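Local coordinates for Sensory/regulatory protein rpfC (Xanthomonas campestris pv. campestris, PDB 3M6M), which is a sensor kinase whose receiver domain, the part present here, probably takes up a phosphoryl group in two-component signalling, at residues M15-R27 and E57-P69. Residues are numbered along the deposited sequence; the frame is centred on the assembly and turned at random.
With MG (magnesium ion), chain T.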
loop_
_atom_site.group_PDB
_atom_site.type_symbol
_atom_site.label_atom_id
_atom_site.label_comp_id
_atom_site.label_asym_id
_atom_site.label_seq_id
_atom_site.Cartn_x
_atom_site.Cartn_y
_atom_site.Cartn_z
ATOM N N MET D 15 21.678 14.581 -42.467
ATOM C CA MET D 15 20.762 14.824 -41.313
ATOM C C MET D 15 20.664 16.307 -40.961
ATOM O O MET D 15 21.614 17.065 -41.158
ATOM C CB MET D 15 21.213 14.034 -40.082
ATOM C CG MET D 15 21.048 12.529 -40.204
ATOM S SD MET D 15 21.386 11.662 -38.658
ATOM C CE MET D 15 21.208 9.963 -39.198
ATOM N N ARG D 16 19.508 16.705 -40.438
ATOM C CA ARG D 16 19.283 18.072 -39.983
ATOM C C ARG D 16 19.514 18.135 -38.473
ATOM O O ARG D 16 18.789 17.509 -37.694
ATOM C CB ARG D 16 17.869 18.527 -40.352
ATOM C CG ARG D 16 17.762 19.994 -40.740
ATOM C CD ARG D 16 16.545 20.237 -41.627
ATOM N NE ARG D 16 16.518 21.596 -42.167
ATOM C CZ ARG D 16 15.754 22.584 -41.704
ATOM N NH1 ARG D 16 14.933 22.381 -40.680
ATOM N NH2 ARG D 16 15.811 23.782 -42.270
ATOM N N MET D 17 20.536 18.884 -38.070
ATOM C CA MET D 17 20.998 18.884 -36.682
ATOM C C MET D 17 20.727 20.188 -35.945
ATOM O O MET D 17 20.900 21.277 -36.495
ATOM C CB MET D 17 22.492 18.557 -36.612
ATOM C CG MET D 17 22.836 17.126 -36.973
ATOM S SD MET D 17 22.269 15.955 -35.732
ATOM C CE MET D 17 22.538 14.414 -36.593
ATOM N N LEU D 18 20.304 20.057 -34.690
ATOM C CA LEU D 18 20.100 21.197 -33.808
ATOM C C LEU D 18 20.988 21.049 -32.574
ATOM O O LEU D 18 20.941 20.030 -31.883
ATOM C CB LEU D 18 18.623 21.325 -33.421
ATOM C CG LEU D 18 18.153 22.551 -32.629
ATOM C CD1 LEU D 18 18.565 23.868 -33.281
ATOM C CD2 LEU D 18 16.648 22.496 -32.458
ATOM N N VAL D 19 21.803 22.067 -32.319
ATOM C CA VAL D 19 22.799 22.019 -31.252
ATOM C C VAL D 19 22.588 23.156 -30.256
ATOM O O VAL D 19 22.383 24.305 -30.650
ATOM C CB VAL D 19 24.246 22.072 -31.820
ATOM C CG1 VAL D 19 25.272 21.992 -30.701
ATOM C CG2 VAL D 19 24.478 20.946 -32.820
ATOM N N ALA D 20 22.635 22.822 -28.968
ATOM C CA ALA D 20 22.531 23.818 -27.904
ATOM C C ALA D 20 23.694 23.732 -26.916
ATOM O O ALA D 20 23.940 22.685 -26.316
ATOM C CB ALA D 20 21.200 23.692 -27.177
ATOM N N ASP D 21 24.404 24.848 -26.768
ATOM C CA ASP D 21 25.459 25.004 -25.768
ATOM C C ASP D 21 25.622 26.485 -25.452
ATOM O O ASP D 21 25.600 27.323 -26.359
ATOM C CB ASP D 21 26.782 24.416 -26.267
ATOM C CG ASP D 21 27.802 24.249 -25.155
ATOM O OD1 ASP D 21 28.244 25.268 -24.578
ATOM O OD2 ASP D 21 28.176 23.095 -24.867
ATOM N N ASP D 22 25.792 26.801 -24.170
ATOM C CA ASP D 22 25.868 28.195 -23.723
ATOM C C ASP D 22 27.200 28.887 -24.038
ATOM O O ASP D 22 27.283 30.116 -24.009
ATOM C CB ASP D 22 25.513 28.325 -22.232
ATOM C CG ASP D 22 26.376 27.453 -21.336
ATOM O OD1 ASP D 22 26.425 26.224 -21.552
ATOM O OD2 ASP D 22 26.989 27.998 -20.396
ATOM N N HIS D 23 28.230 28.098 -24.345
ATOM C CA HIS D 23 29.538 28.644 -24.710
ATOM C C HIS D 23 29.764 28.645 -26.220
ATOM O O HIS D 23 29.458 27.664 -26.905
ATOM C CB HIS D 23 30.663 27.899 -23.985
ATOM C CG HIS D 23 30.759 28.233 -22.529
ATOM N ND1 HIS D 23 30.190 27.453 -21.545
ATOM C CD2 HIS D 23 31.344 29.275 -21.891
ATOM C CE1 HIS D 23 30.427 27.995 -20.363
ATOM N NE2 HIS D 23 31.124 29.102 -20.546
ATOM N N GLU D 24 30.302 29.756 -26.721
ATOM C CA GLU D 24 30.527 29.969 -28.153
ATOM C C GLU D 24 31.482 28.946 -28.770
ATOM O O GLU D 24 31.211 28.413 -29.848
ATOM C CB GLU D 24 31.037 31.395 -28.405
ATOM C CG GLU D 24 31.141 31.787 -29.880
ATOM C CD GLU D 24 31.627 33.215 -30.081
ATOM O OE1 GLU D 24 30.956 34.153 -29.594
ATOM O OE2 GLU D 24 32.675 33.403 -30.739
ATOM N N ALA D 25 32.588 28.676 -28.079
ATOM C CA ALA D 25 33.600 27.731 -28.554
ATOM C C ALA D 25 33.034 26.326 -28.788
ATOM O O ALA D 25 33.332 25.698 -29.809
ATOM C CB ALA D 25 34.783 27.685 -27.591
ATOM N N ASN D 26 32.217 25.850 -27.849
ATOM C CA ASN D 26 31.595 24.524 -27.943
ATOM C C ASN D 26 30.660 24.379 -29.143
ATOM O O ASN D 26 30.653 23.344 -29.808
ATOM C CB ASN D 26 30.851 24.177 -26.651
ATOM C CG ASN D 26 31.782 23.982 -25.465
ATOM O OD1 ASN D 26 32.897 23.480 -25.606
ATOM N ND2 ASN D 26 31.319 24.372 -24.285
ATOM N N ARG D 27 29.878 25.422 -29.412
ATOM C CA ARG D 27 28.995 25.449 -30.579
ATOM C C ARG D 27 29.800 25.409 -31.876
ATOM O O ARG D 27 29.401 24.754 -32.841
ATOM C CB ARG D 27 28.102 26.695 -30.565
ATOM C CG ARG D 27 27.168 26.803 -29.364
ATOM C CD ARG D 27 26.102 27.873 -29.576
ATOM N NE ARG D 27 26.671 29.197 -29.831
ATOM C CZ ARG D 27 26.938 30.105 -28.895
ATOM N NH1 ARG D 27 26.690 29.850 -27.617
ATOM N NH2 ARG D 27 27.452 31.277 -29.243
ATOM N N GLU D 57 10.803 24.570 -37.067
ATOM C CA GLU D 57 11.282 23.591 -38.044
ATOM C C GLU D 57 11.471 22.213 -37.409
ATOM O O GLU D 57 11.585 22.094 -36.189
ATOM C CB GLU D 57 12.595 24.061 -38.689
ATOM C CG GLU D 57 12.430 25.122 -39.780
ATOM C CD GLU D 57 11.633 24.628 -40.983
ATOM O OE1 GLU D 57 10.720 25.356 -41.428
ATOM O OE2 GLU D 57 11.915 23.517 -41.481
ATOM N N ASP D 58 11.506 21.180 -38.246
ATOM C CA ASP D 58 11.714 19.809 -37.789
ATOM C C ASP D 58 13.170 19.378 -37.971
ATOM O O ASP D 58 13.799 19.692 -38.985
ATOM C CB ASP D 58 10.771 18.850 -38.522
ATOM C CG ASP D 58 9.303 19.151 -38.253
ATOM O OD1 ASP D 58 8.565 19.427 -39.224
ATOM O OD2 ASP D 58 8.886 19.120 -37.074
ATOM N N TYR D 59 13.692 18.658 -36.981
ATOM C CA TYR D 59 15.090 18.222 -36.979
ATOM C C TYR D 59 15.215 16.715 -36.771
ATOM O O TYR D 59 14.369 16.094 -36.121
ATOM C CB TYR D 59 15.888 18.980 -35.910
ATOM C CG TYR D 59 15.943 20.476 -36.135
ATOM C CD1 TYR D 59 16.955 21.049 -36.907
ATOM C CD2 TYR D 59 14.975 21.319 -35.583
ATOM C CE1 TYR D 59 17.003 22.425 -37.121
ATOM C CE2 TYR D 59 15.014 22.693 -35.792
ATOM C CZ TYR D 59 16.030 23.238 -36.559
ATOM O OH TYR D 59 16.071 24.597 -36.766
ATOM N N ASP D 60 16.274 16.133 -37.329
ATOM C CA ASP D 60 16.503 14.693 -37.235
ATOM C C ASP D 60 17.024 14.270 -35.864
ATOM O O ASP D 60 16.720 13.174 -35.394
ATOM C CB ASP D 60 17.448 14.221 -38.343
ATOM C CG ASP D 60 16.786 14.210 -39.712
ATOM O OD1 ASP D 60 15.625 13.752 -39.816
ATOM O OD2 ASP D 60 17.429 14.652 -40.688
ATOM N N ALA D 61 17.806 15.145 -35.235
ATOM C CA ALA D 61 18.376 14.888 -33.914
ATOM C C ALA D 61 18.791 16.187 -33.234
ATOM O O ALA D 61 19.182 17.148 -33.900
ATOM C CB ALA D 61 19.569 13.938 -34.017
ATOM N N VAL D 62 18.704 16.203 -31.905
ATOM C CA VAL D 62 19.097 17.361 -31.102
ATOM C C VAL D 62 20.270 16.999 -30.187
ATOM O O VAL D 62 20.205 16.023 -29.437
ATOM C CB VAL D 62 17.915 17.905 -30.249
ATOM C CG1 VAL D 62 18.365 19.070 -29.369
ATOM C CG2 VAL D 62 16.744 18.329 -31.137
ATOM N N ILE D 63 21.340 17.786 -30.268
ATOM C CA ILE D 63 22.477 17.652 -29.361
ATOM C C ILE D 63 22.440 18.788 -28.345
ATOM O O ILE D 63 22.587 19.958 -28.707
ATOM C CB ILE D 63 23.834 17.665 -30.106
ATOM C CG1 ILE D 63 23.839 16.645 -31.251
ATOM C CG2 ILE D 63 24.974 17.396 -29.126
ATOM C CD1 ILE D 63 25.039 16.744 -32.181
ATOM N N VAL D 64 22.239 18.436 -27.078
ATOM C CA VAL D 64 22.102 19.426 -26.012
ATOM C C VAL D 64 23.229 19.343 -24.974
ATOM O O VAL D 64 23.660 18.254 -24.592
ATOM C CB VAL D 64 20.700 19.342 -25.327
ATOM C CG1 VAL D 64 20.567 18.091 -24.454
ATOM C CG2 VAL D 64 20.412 20.603 -24.521
ATOM N N ASP D 65 23.705 20.507 -24.541
ATOM C CA ASP D 65 24.647 20.604 -23.433
ATOM C C ASP D 65 23.870 20.462 -22.132
ATOM O O ASP D 65 22.835 21.112 -21.949
ATOM C CB ASP D 65 25.385 21.948 -23.478
ATOM C CG ASP D 65 26.342 22.144 -22.309
ATOM O OD1 ASP D 65 26.960 21.160 -21.844
ATOM O OD2 ASP D 65 26.488 23.301 -21.860
ATOM N N LEU D 66 24.362 19.610 -21.237
ATOM C CA LEU D 66 23.677 19.359 -19.972
ATOM C C LEU D 66 23.621 20.597 -19.084
ATOM O O LEU D 66 22.549 20.960 -18.602
ATOM C CB LEU D 66 24.303 18.180 -19.219
ATOM C CG LEU D 66 23.700 17.777 -17.864
ATOM C CD1 LEU D 66 22.204 17.454 -17.953
ATOM C CD2 LEU D 66 24.467 16.604 -17.270
ATOM N N HIS D 67 24.763 21.245 -18.877
ATOM C CA HIS D 67 24.818 22.380 -17.960
ATOM C C HIS D 67 24.816 23.733 -18.658
ATOM O O HIS D 67 25.823 24.171 -19.220
ATOM C CB HIS D 67 25.976 22.234 -16.971
ATOM C CG HIS D 67 25.791 21.101 -16.010
ATOM N ND1 HIS D 67 26.515 19.931 -16.090
ATOM C CD2 HIS D 67 24.943 20.950 -14.966
ATOM C CE1 HIS D 67 26.132 19.114 -15.124
ATOM N NE2 HIS D 67 25.177 19.706 -14.430
ATOM N N MET D 68 23.651 24.372 -18.619
ATOM C CA MET D 68 23.444 25.714 -19.151
ATOM C C MET D 68 22.657 26.503 -18.110
ATOM O O MET D 68 21.854 25.919 -17.384
ATOM C CB MET D 68 22.660 25.663 -20.467
ATOM C CG MET D 68 23.337 24.884 -21.594
ATOM S SD MET D 68 22.364 24.783 -23.116
ATOM C CE MET D 68 20.965 23.805 -22.569
ATOM N N PRO D 69 22.889 27.829 -18.022
ATOM C CA PRO D 69 22.123 28.660 -17.086
ATOM C C PRO D 69 20.657 28.804 -17.497
ATOM O O PRO D 69 20.331 28.663 -18.678
ATOM C CB PRO D 69 22.827 30.025 -17.164
ATOM C CG PRO D 69 24.161 29.750 -17.791
ATOM C CD PRO D 69 23.922 28.611 -18.724
HETATM MG MG MG T . 27.804 24.477 -20.323
#
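Leu18 and Ala20 of strand 16-20 hydrogen-bond to Ala61, Ile63 and Asp65 of strand 61-65. The strands run parallel, 14° apart; 61-65 is the central strand of the five-stranded sheet and 16-20 lies beside it. Ile63 N reaches Leu18 O at 2.8 Å.

At the N-terminal end, Arg16 N donates to Asp60 OD2 at 2.9 Å, on the anti side but 23° out of the carboxylate plane, and Asp60 N donates to Arg16 O. The Arg16 chain, extended from CG to NE, carries NH1 over one face of the Tyr59 ring to a salt bridge with Glu57 OE2 at 3.3 Å. Leu18 covers the opposite face, with CB 4.0 Å from the ring centre in a CH-pi contact.

At the C-terminal end, Asp22 OD1 (2.5 Å), Asp65 OD2 (2.3 Å) and His67 O bind magnesium. Asp65 CG lies anti to the backbone N (chi1 177°), which brings OD2 to the metal. The Asp22 and Asp65 carboxylates are nearly coplanar. That of Asp21 lies stacked over Asp65, a pair of like charges, and Lys119 salt-bridges both. Asp21 OD1 accepts from His23 N, an Asx turn, and Asn26 ND2.

Magnesium and Lys119 probably offset the crowded carboxylate charge, consistent with the acidic phosphorylation site of CheY-like receivers.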